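Local coordinates for beta-lactamase-like protein (Koribacter versatilis, PDB 6B9V) that is a manganese-containing diphosphatase of the PhnP family, with a metallo-beta-lactamase-like fold, and cleaves reactive photoproducts of FAD, at residues R39-V44 and L50-T55; A81-G86 and Y175-S180; Y107-T112 and E164-R169. All coordinates share one frame; numbering follows the deposited sequence.

From the N terminus, the chain first closes contact 1, a short beta hairpin in which 39-44 and 50-55 are joined through a tight turn. Only after that does contact 2 open, at 81-86, to be closed by 175-180 after a loop of 88 residues. Contact 3, between 107-112 and 164-169, nests inside this loop; none of the three crosses another. Contacts 1 and 2 meet directly, where D54 bonds to H83. Strands 163-170 and 173-176 are neighbours in one sheet and bring contact 3 up to contact 2. Contact 1 pairs neighbouring strands of one sheet, contact 2 joins the fold's two halves through manganese, and contact 3 packs the start of helix 110-119 against the other sheet.

Contact 1: residues R39-V44 and L50-T55; sequences RPSVMV and LVLIDT
D54 OD2 is a buried oxygen gripped by three partners: the side chains of T77 and H83, and a water that links it to the carbonyl oxygen of P40 across the hairpin. This water donates to both D54 OD2 and P40 O, at 2.6 Å from each. Next to this bridge, S41 OG sits within bonding range of two carbonyl oxygens, I53 O at 2.9 Å and D54 O at 3.2 Å. The hydroxyl is turned anti to its own amide nitrogen (chi1 173°), which carries it across to the partner chain. Beyond S41 the pairing becomes regular and antiparallel. I53 N bonds to V42 O at 2.9 Å, and V44 and V51 exchange a pair of bonds. The non-hydrogen-bonded pair M43 and L52 lies between them, and there M43 CA comes 3.3 Å from V51 O. Side chains alternate between the faces. V42 and I53 run side by side on one, with CG2 of V42 3.9 Å from CD1 of I53, and Y175 packs on both; on the other, the sulfur of M43 meets CD1 of L50 at 3.8 Å. This is a two-stranded antiparallel hairpin within a sheet of the metallo-beta-lactamase fold, and its end places D54 as a second-shell partner of the metal ligand H83.

Contact 2: residues A81-G86 and Y175-S180; sequences ADHILG and YLTDFS. With MN (manganese (II) ion), chain C; MN (manganese (II) ion), chain D.
The side chains of H83 and D178 come from opposite directions, the imidazole and the carboxylate turned 77° apart, yet NE2 and OD1 reach one manganese ion at roughly a right angle to each other. NE2 of H83 and OD1 of D178 each lie 2.2 Å from this ion, so the two side chains meet through the metal. D82, the residue before H83, adds OD2 at the same distance. Its CG sits between the backbone nitrogen and the carbonyl carbon (chi1 50°), a turn that brings the carboxylate to the ion alongside the neighbouring imidazole. H231 also binds here.

The same oxygen of D178 reaches a second manganese ion, 2.4 Å from OD1, whose ligands include H78, H80 and H160. A single carboxylate oxygen thus bridges two ions 3.5 Å apart. The other oxygen of D178 is less surely placed, although T177 OG1 probably donates to it. T177 CG2 stands obliquely to the imidazole, 4.1 Å from H83 CE1.

The rotation of the ring is fixed from behind: ND1 of H83 is already committed to the second-shell D54, while the water that accepts from Y175 OH at 2.8 Å is only a weak, more distant acceptor for ND1. Metal on one nitrogen and carboxylate on the other leave the imidazole little freedom to turn.

H78, H80, D82 and H83 form the HxHxDH signature of the metallo-beta-lactamase superfamily, and D178 supplies the bridge from the distant part of the chain. Metal coordination therefore does the joining here, and the resulting paired ions are consistent with hydrolysis of a diphosphate linkage.

Contact 3: residues Y107-T112 and E164-R169; sequences YANEKT and EIYGYR
The amide of N109 and the phenol ring of Y166 cross at a slant, their planes 49° apart. CB of N109 comes closest, 3.9 Å from CE2 of Y166, and reaches the ring obliquely; the amide nitrogen ND2 follows at 4.2 Å from CD2. Elsewhere round the phenol ring, H143 makes an edge-to-face contact and P155 of strand 151-160 touches the side chain.

The oxygen end of the amide is engaged within its own segment. N109 stands at the N-cap of helix 110-119, where OD1 accepts from the backbone nitrogen of T112 at 2.9 Å, the donor nearly in line with the carbonyl. The hydroxyl of the same residue adds a second bond, T112 OG1 lying 2.7 Å from N109 OD1 and tilted 32° from the carbonyl plane. CG of N109 lies between the backbone nitrogen and the carbonyl carbon (chi1 62°), a turn that lets OD1 fold back over the first turn of the helix. Two donors on OD1 restrain the rotation of the amide and so probably its tilt against the ring.

The nearest backbone acceptor of the strand to ND2, E164 O, is 4.4 Å away, too far for a hydrogen bond. On the same strand I165 packs on H78 near the metal site, and the hydroxyl of Y168 bonds to the backbone oxygen of Y76.

Strand 104-108 belongs to one sheet of the fold and leads into helix 110-119; strand 163-170 belongs to the other sheet. Polar chemistry is thus spent on capping the helix, while what passes between the helix start and the second sheet here is van der Waals contact, chiefly from the carbon of a pinned asparagine to an aromatic ring.

Contact 1: residues R39-V44 and L50-T55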
# COMPACT_ATOMS: atom_id res chain seq x y z
N ARG A 39 5.14 7.36 -0.19
CA ARG A 39 4.31 8.26 0.56
C ARG A 39 4.97 8.70 1.90
O ARG A 39 5.84 8.04 2.37
CB ARG A 39 2.89 7.69 0.76
CG ARG A 39 1.90 8.02 -0.36
CD ARG A 39 2.35 7.59 -1.73
NE ARG A 39 2.19 6.17 -1.97
CZ ARG A 39 1.10 5.60 -2.43
NH1 ARG A 39 0.02 6.30 -2.73
NH2 ARG A 39 1.06 4.32 -2.56
N PRO A 40 4.51 9.82 2.48
CA PRO A 40 5.36 10.51 3.46
C PRO A 40 5.34 9.99 4.90
O PRO A 40 4.27 9.88 5.51
CB PRO A 40 4.84 11.96 3.40
CG PRO A 40 3.38 11.83 3.05
CD PRO A 40 3.32 10.62 2.10
N SER A 41 6.53 9.69 5.44
CA SER A 41 6.67 9.06 6.77
C SER A 41 8.13 9.07 7.20
O SER A 41 9.02 8.97 6.36
CB SER A 41 6.15 7.61 6.75
OG SER A 41 6.42 6.93 7.97
N VAL A 42 8.39 9.19 8.50
CA VAL A 42 9.75 9.07 9.02
C VAL A 42 9.71 8.15 10.24
O VAL A 42 8.65 7.96 10.84
CB VAL A 42 10.38 10.43 9.45
CG1 VAL A 42 10.50 11.36 8.27
CG2 VAL A 42 9.58 11.10 10.57
N MET A 43 10.86 7.58 10.58
CA MET A 43 11.00 6.91 11.87
C MET A 43 12.15 7.51 12.66
O MET A 43 13.08 8.09 12.11
CB MET A 43 11.20 5.41 11.69
CG MET A 43 12.41 5.04 10.87
SD MET A 43 12.68 3.24 10.94
CE MET A 43 14.32 3.08 10.24
N VAL A 44 12.06 7.36 13.98
CA VAL A 44 13.02 7.91 14.91
C VAL A 44 13.53 6.79 15.80
O VAL A 44 12.73 6.10 16.43
CB VAL A 44 12.40 9.02 15.79
CG1 VAL A 44 13.44 9.61 16.72
CG2 VAL A 44 11.75 10.11 14.93
N LEU A 50 12.13 2.32 18.53
CA LEU A 50 11.76 2.82 17.21
C LEU A 50 10.36 3.43 17.25
O LEU A 50 9.38 2.76 17.60
CB LEU A 50 11.82 1.69 16.17
CG LEU A 50 11.72 1.99 14.66
CD1 LEU A 50 12.20 0.78 13.86
CD2 LEU A 50 10.30 2.36 14.24
N VAL A 51 10.27 4.71 16.90
CA VAL A 51 9.00 5.43 16.88
C VAL A 51 8.67 5.82 15.45
O VAL A 51 9.48 6.43 14.77
CB VAL A 51 9.04 6.67 17.79
CG1 VAL A 51 7.76 7.48 17.66
CG2 VAL A 51 9.27 6.23 19.26
N LEU A 52 7.49 5.42 14.99
CA LEU A 52 7.09 5.64 13.61
C LEU A 52 6.11 6.80 13.54
O LEU A 52 5.17 6.87 14.33
CB LEU A 52 6.44 4.37 13.04
CG LEU A 52 5.84 4.44 11.65
CD1 LEU A 52 6.93 4.70 10.61
CD2 LEU A 52 5.10 3.14 11.35
N ILE A 53 6.32 7.70 12.58
CA ILE A 53 5.37 8.79 12.38
C ILE A 53 4.64 8.51 11.08
O ILE A 53 5.24 8.60 10.00
CB ILE A 53 6.04 10.19 12.34
CG1 ILE A 53 6.79 10.46 13.65
CG2 ILE A 53 4.99 11.28 12.11
CD1 ILE A 53 7.43 11.84 13.72
N ASP A 54 3.36 8.14 11.24
CA ASP A 54 2.40 7.83 10.16
C ASP A 54 2.62 6.45 9.53
O ASP A 54 3.74 5.95 9.48
CB ASP A 54 2.41 8.92 9.07
CG ASP A 54 1.76 10.23 9.55
OD1 ASP A 54 1.01 10.19 10.55
OD2 ASP A 54 1.98 11.28 8.92
N THR A 55 1.54 5.82 9.09
CA THR A 55 1.64 4.52 8.44
C THR A 55 1.08 4.63 7.03
O THR A 55 -0.13 4.45 6.83
CB THR A 55 0.87 3.42 9.21
OG1 THR A 55 -0.48 3.83 9.41
CG2 THR A 55 1.54 3.15 10.57
O HOH W 1 4.00 11.77 7.31

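Contact 2: residues A81-G86 and Y175-S180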
# COMPACT_ATOMS: atom_id res chain seq x y z
N ALA A 81 -5.62 9.50 3.84
CA ALA A 81 -5.30 8.15 3.39
C ALA A 81 -3.80 7.88 3.21
O ALA A 81 -3.32 6.78 3.55
CB ALA A 81 -6.04 7.87 2.09
N ASP A 82 -3.07 8.87 2.68
CA ASP A 82 -1.65 8.68 2.44
C ASP A 82 -0.84 8.60 3.75
O ASP A 82 0.37 8.31 3.70
CB ASP A 82 -1.08 9.79 1.52
CG ASP A 82 -1.44 11.21 1.95
OD1 ASP A 82 -2.60 11.49 2.31
OD2 ASP A 82 -0.54 12.07 1.87
N HIS A 83 -1.50 8.79 4.89
CA HIS A 83 -0.85 8.74 6.20
C HIS A 83 -1.34 7.60 7.08
O HIS A 83 -0.77 7.34 8.14
CB HIS A 83 -1.04 10.09 6.92
CG HIS A 83 -0.49 11.25 6.14
ND1 HIS A 83 0.75 11.80 6.41
CD2 HIS A 83 -0.98 11.91 5.06
CE1 HIS A 83 0.99 12.76 5.54
NE2 HIS A 83 -0.04 12.86 4.72
N ILE A 84 -2.41 6.91 6.66
CA ILE A 84 -2.99 5.86 7.52
C ILE A 84 -3.17 4.49 6.85
O ILE A 84 -3.23 3.48 7.56
CB ILE A 84 -4.38 6.27 8.10
CG1 ILE A 84 -5.46 6.33 7.02
CG2 ILE A 84 -4.28 7.58 8.90
CD1 ILE A 84 -6.90 6.34 7.56
N LEU A 85 -3.25 4.43 5.51
CA LEU A 85 -3.69 3.13 4.92
C LEU A 85 -2.75 1.94 5.19
O LEU A 85 -3.17 0.78 5.08
CB LEU A 85 -3.90 3.27 3.41
CG LEU A 85 -5.23 3.92 3.03
CD1 LEU A 85 -5.41 4.01 1.52
CD2 LEU A 85 -6.43 3.21 3.68
N GLY A 86 -1.50 2.20 5.59
CA GLY A 86 -0.55 1.13 5.87
C GLY A 86 -0.70 0.41 7.22
O GLY A 86 0.06 -0.55 7.56
N TYR A 175 9.25 17.63 12.83
CA TYR A 175 8.68 17.07 11.62
C TYR A 175 7.30 17.66 11.41
O TYR A 175 6.38 17.40 12.19
CB TYR A 175 8.62 15.55 11.73
CG TYR A 175 8.06 14.87 10.50
CD1 TYR A 175 8.83 14.71 9.36
CD2 TYR A 175 6.75 14.40 10.48
CE1 TYR A 175 8.32 14.07 8.22
CE2 TYR A 175 6.22 13.77 9.35
CZ TYR A 175 7.02 13.61 8.23
OH TYR A 175 6.50 12.99 7.09
N LEU A 176 7.16 18.45 10.36
CA LEU A 176 5.90 19.13 10.05
C LEU A 176 5.50 18.90 8.60
O LEU A 176 6.11 19.46 7.70
CB LEU A 176 6.00 20.64 10.27
CG LEU A 176 5.76 21.19 11.68
CD1 LEU A 176 6.87 20.80 12.61
CD2 LEU A 176 5.65 22.71 11.57
N THR A 177 4.47 18.11 8.37
CA THR A 177 4.04 17.86 7.00
C THR A 177 2.59 18.29 6.83
O THR A 177 1.90 18.53 7.82
CB THR A 177 4.22 16.37 6.62
OG1 THR A 177 3.88 16.19 5.24
CG2 THR A 177 3.33 15.47 7.50
N ASP A 178 2.13 18.40 5.57
CA ASP A 178 0.73 18.68 5.27
C ASP A 178 0.22 19.95 5.96
O ASP A 178 -0.75 19.92 6.72
CB ASP A 178 -0.17 17.50 5.66
CG ASP A 178 0.07 16.26 4.79
OD1 ASP A 178 -0.83 15.88 4.01
OD2 ASP A 178 1.15 15.68 4.90
N PHE A 179 0.89 21.07 5.73
CA PHE A 179 0.34 22.33 6.23
C PHE A 179 0.32 23.34 5.12
O PHE A 179 1.17 23.30 4.21
CB PHE A 179 1.14 22.88 7.42
CG PHE A 179 2.55 23.30 7.07
CD1 PHE A 179 2.80 24.57 6.56
CD2 PHE A 179 3.61 22.43 7.25
CE1 PHE A 179 4.10 24.96 6.22
CE2 PHE A 179 4.91 22.81 6.93
CZ PHE A 179 5.15 24.07 6.40
N SER A 180 -0.65 24.24 5.22
CA SER A 180 -0.69 25.44 4.39
C SER A 180 -0.23 26.64 5.21
O SER A 180 0.23 27.63 4.66
CB SER A 180 -2.09 25.67 3.82
OG SER A 180 -3.10 25.59 4.81
MN MN C . -0.39 14.03 2.91
MN MN D . -3.18 15.53 4.36
O HOH W 1 4.00 11.77 7.31

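Contact 3: residues Y107-T112 and E164-R169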
# COMPACT_ATOMS: atom_id res chain seq x y z
N TYR A 107 -0.71 6.68 18.71
CA TYR A 107 -1.01 7.97 19.31
C TYR A 107 -1.65 8.86 18.26
O TYR A 107 -1.07 9.06 17.20
CB TYR A 107 0.26 8.60 19.89
CG TYR A 107 0.78 7.85 21.09
CD1 TYR A 107 1.58 6.72 20.95
CD2 TYR A 107 0.45 8.27 22.38
CE1 TYR A 107 2.04 6.02 22.07
CE2 TYR A 107 0.91 7.58 23.50
CZ TYR A 107 1.71 6.46 23.33
OH TYR A 107 2.16 5.76 24.44
N ALA A 108 -2.83 9.40 18.56
CA ALA A 108 -3.49 10.26 17.58
C ALA A 108 -4.42 11.25 18.25
O ALA A 108 -4.91 10.99 19.35
CB ALA A 108 -4.26 9.41 16.55
N ASN A 109 -4.66 12.38 17.59
CA ASN A 109 -5.67 13.30 18.11
C ASN A 109 -7.06 12.72 17.84
O ASN A 109 -7.18 11.70 17.17
CB ASN A 109 -5.51 14.72 17.53
CG ASN A 109 -5.69 14.79 16.02
OD1 ASN A 109 -6.24 13.88 15.39
ND2 ASN A 109 -5.24 15.89 15.43
N GLU A 110 -8.09 13.38 18.36
CA GLU A 110 -9.44 12.82 18.28
C GLU A 110 -9.94 12.63 16.83
O GLU A 110 -10.58 11.62 16.52
CB GLU A 110 -10.42 13.70 19.06
CG GLU A 110 -11.81 13.10 19.24
CD GLU A 110 -12.65 13.18 17.97
OE1 GLU A 110 -12.54 14.19 17.24
OE2 GLU A 110 -13.41 12.22 17.70
N LYS A 111 -9.68 13.59 15.95
CA LYS A 111 -10.19 13.45 14.58
C LYS A 111 -9.51 12.28 13.86
O LYS A 111 -10.14 11.50 13.11
CB LYS A 111 -10.01 14.75 13.79
CG LYS A 111 -10.94 14.82 12.56
CD LYS A 111 -10.61 16.00 11.65
CE LYS A 111 -11.58 16.10 10.48
NZ LYS A 111 -11.59 14.88 9.63
N THR A 112 -8.21 12.12 14.12
CA THR A 112 -7.45 11.05 13.48
C THR A 112 -7.88 9.68 14.05
O THR A 112 -8.05 8.71 13.30
CB THR A 112 -5.95 11.28 13.66
OG1 THR A 112 -5.60 12.55 13.07
CG2 THR A 112 -5.15 10.18 13.01
N GLU A 164 -7.04 21.87 11.66
CA GLU A 164 -5.83 21.80 12.50
C GLU A 164 -5.34 20.35 12.63
O GLU A 164 -6.12 19.46 12.96
CB GLU A 164 -6.07 22.39 13.90
CG GLU A 164 -4.82 22.35 14.79
CD GLU A 164 -5.07 22.82 16.22
OE1 GLU A 164 -5.12 24.05 16.44
OE2 GLU A 164 -5.19 21.97 17.12
N ILE A 165 -4.06 20.13 12.36
CA ILE A 165 -3.43 18.81 12.54
C ILE A 165 -2.14 19.01 13.34
O ILE A 165 -1.85 20.13 13.76
CB ILE A 165 -3.12 18.10 11.18
CG1 ILE A 165 -2.01 18.83 10.42
CG2 ILE A 165 -4.39 18.01 10.33
CD1 ILE A 165 -1.36 17.97 9.30
N TYR A 166 -1.38 17.94 13.55
CA TYR A 166 -0.12 18.05 14.31
C TYR A 166 1.13 17.76 13.50
O TYR A 166 1.18 16.83 12.69
CB TYR A 166 -0.12 17.08 15.50
CG TYR A 166 -0.98 17.50 16.67
CD1 TYR A 166 -1.11 18.85 17.02
CD2 TYR A 166 -1.66 16.56 17.43
CE1 TYR A 166 -1.91 19.24 18.10
CE2 TYR A 166 -2.46 16.94 18.51
CZ TYR A 166 -2.57 18.28 18.83
OH TYR A 166 -3.36 18.65 19.90
N GLY A 167 2.17 18.54 13.78
CA GLY A 167 3.53 18.12 13.50
C GLY A 167 4.11 17.80 14.87
O GLY A 167 3.40 17.90 15.86
N TYR A 168 5.38 17.40 14.94
CA TYR A 168 5.96 17.08 16.25
C TYR A 168 7.38 17.56 16.40
O TYR A 168 8.15 17.49 15.47
CB TYR A 168 5.92 15.56 16.50
CG TYR A 168 4.51 15.03 16.53
CD1 TYR A 168 3.90 14.54 15.38
CD2 TYR A 168 3.77 15.04 17.72
CE1 TYR A 168 2.59 14.06 15.41
CE2 TYR A 168 2.48 14.58 17.76
CZ TYR A 168 1.89 14.09 16.61
OH TYR A 168 0.60 13.64 16.68
N ARG A 169 7.71 18.04 17.59
CA ARG A 169 9.09 18.37 17.89
C ARG A 169 9.60 17.35 18.90
O ARG A 169 8.93 17.02 19.87
CB ARG A 169 9.24 19.78 18.46
CG ARG A 169 10.67 20.09 18.88
CD ARG A 169 10.85 21.52 19.35
NE ARG A 169 12.25 21.78 19.69
CZ ARG A 169 12.86 22.96 19.54
NH1 ARG A 169 12.20 24.00 19.05
NH2 ARG A 169 14.14 23.10 19.88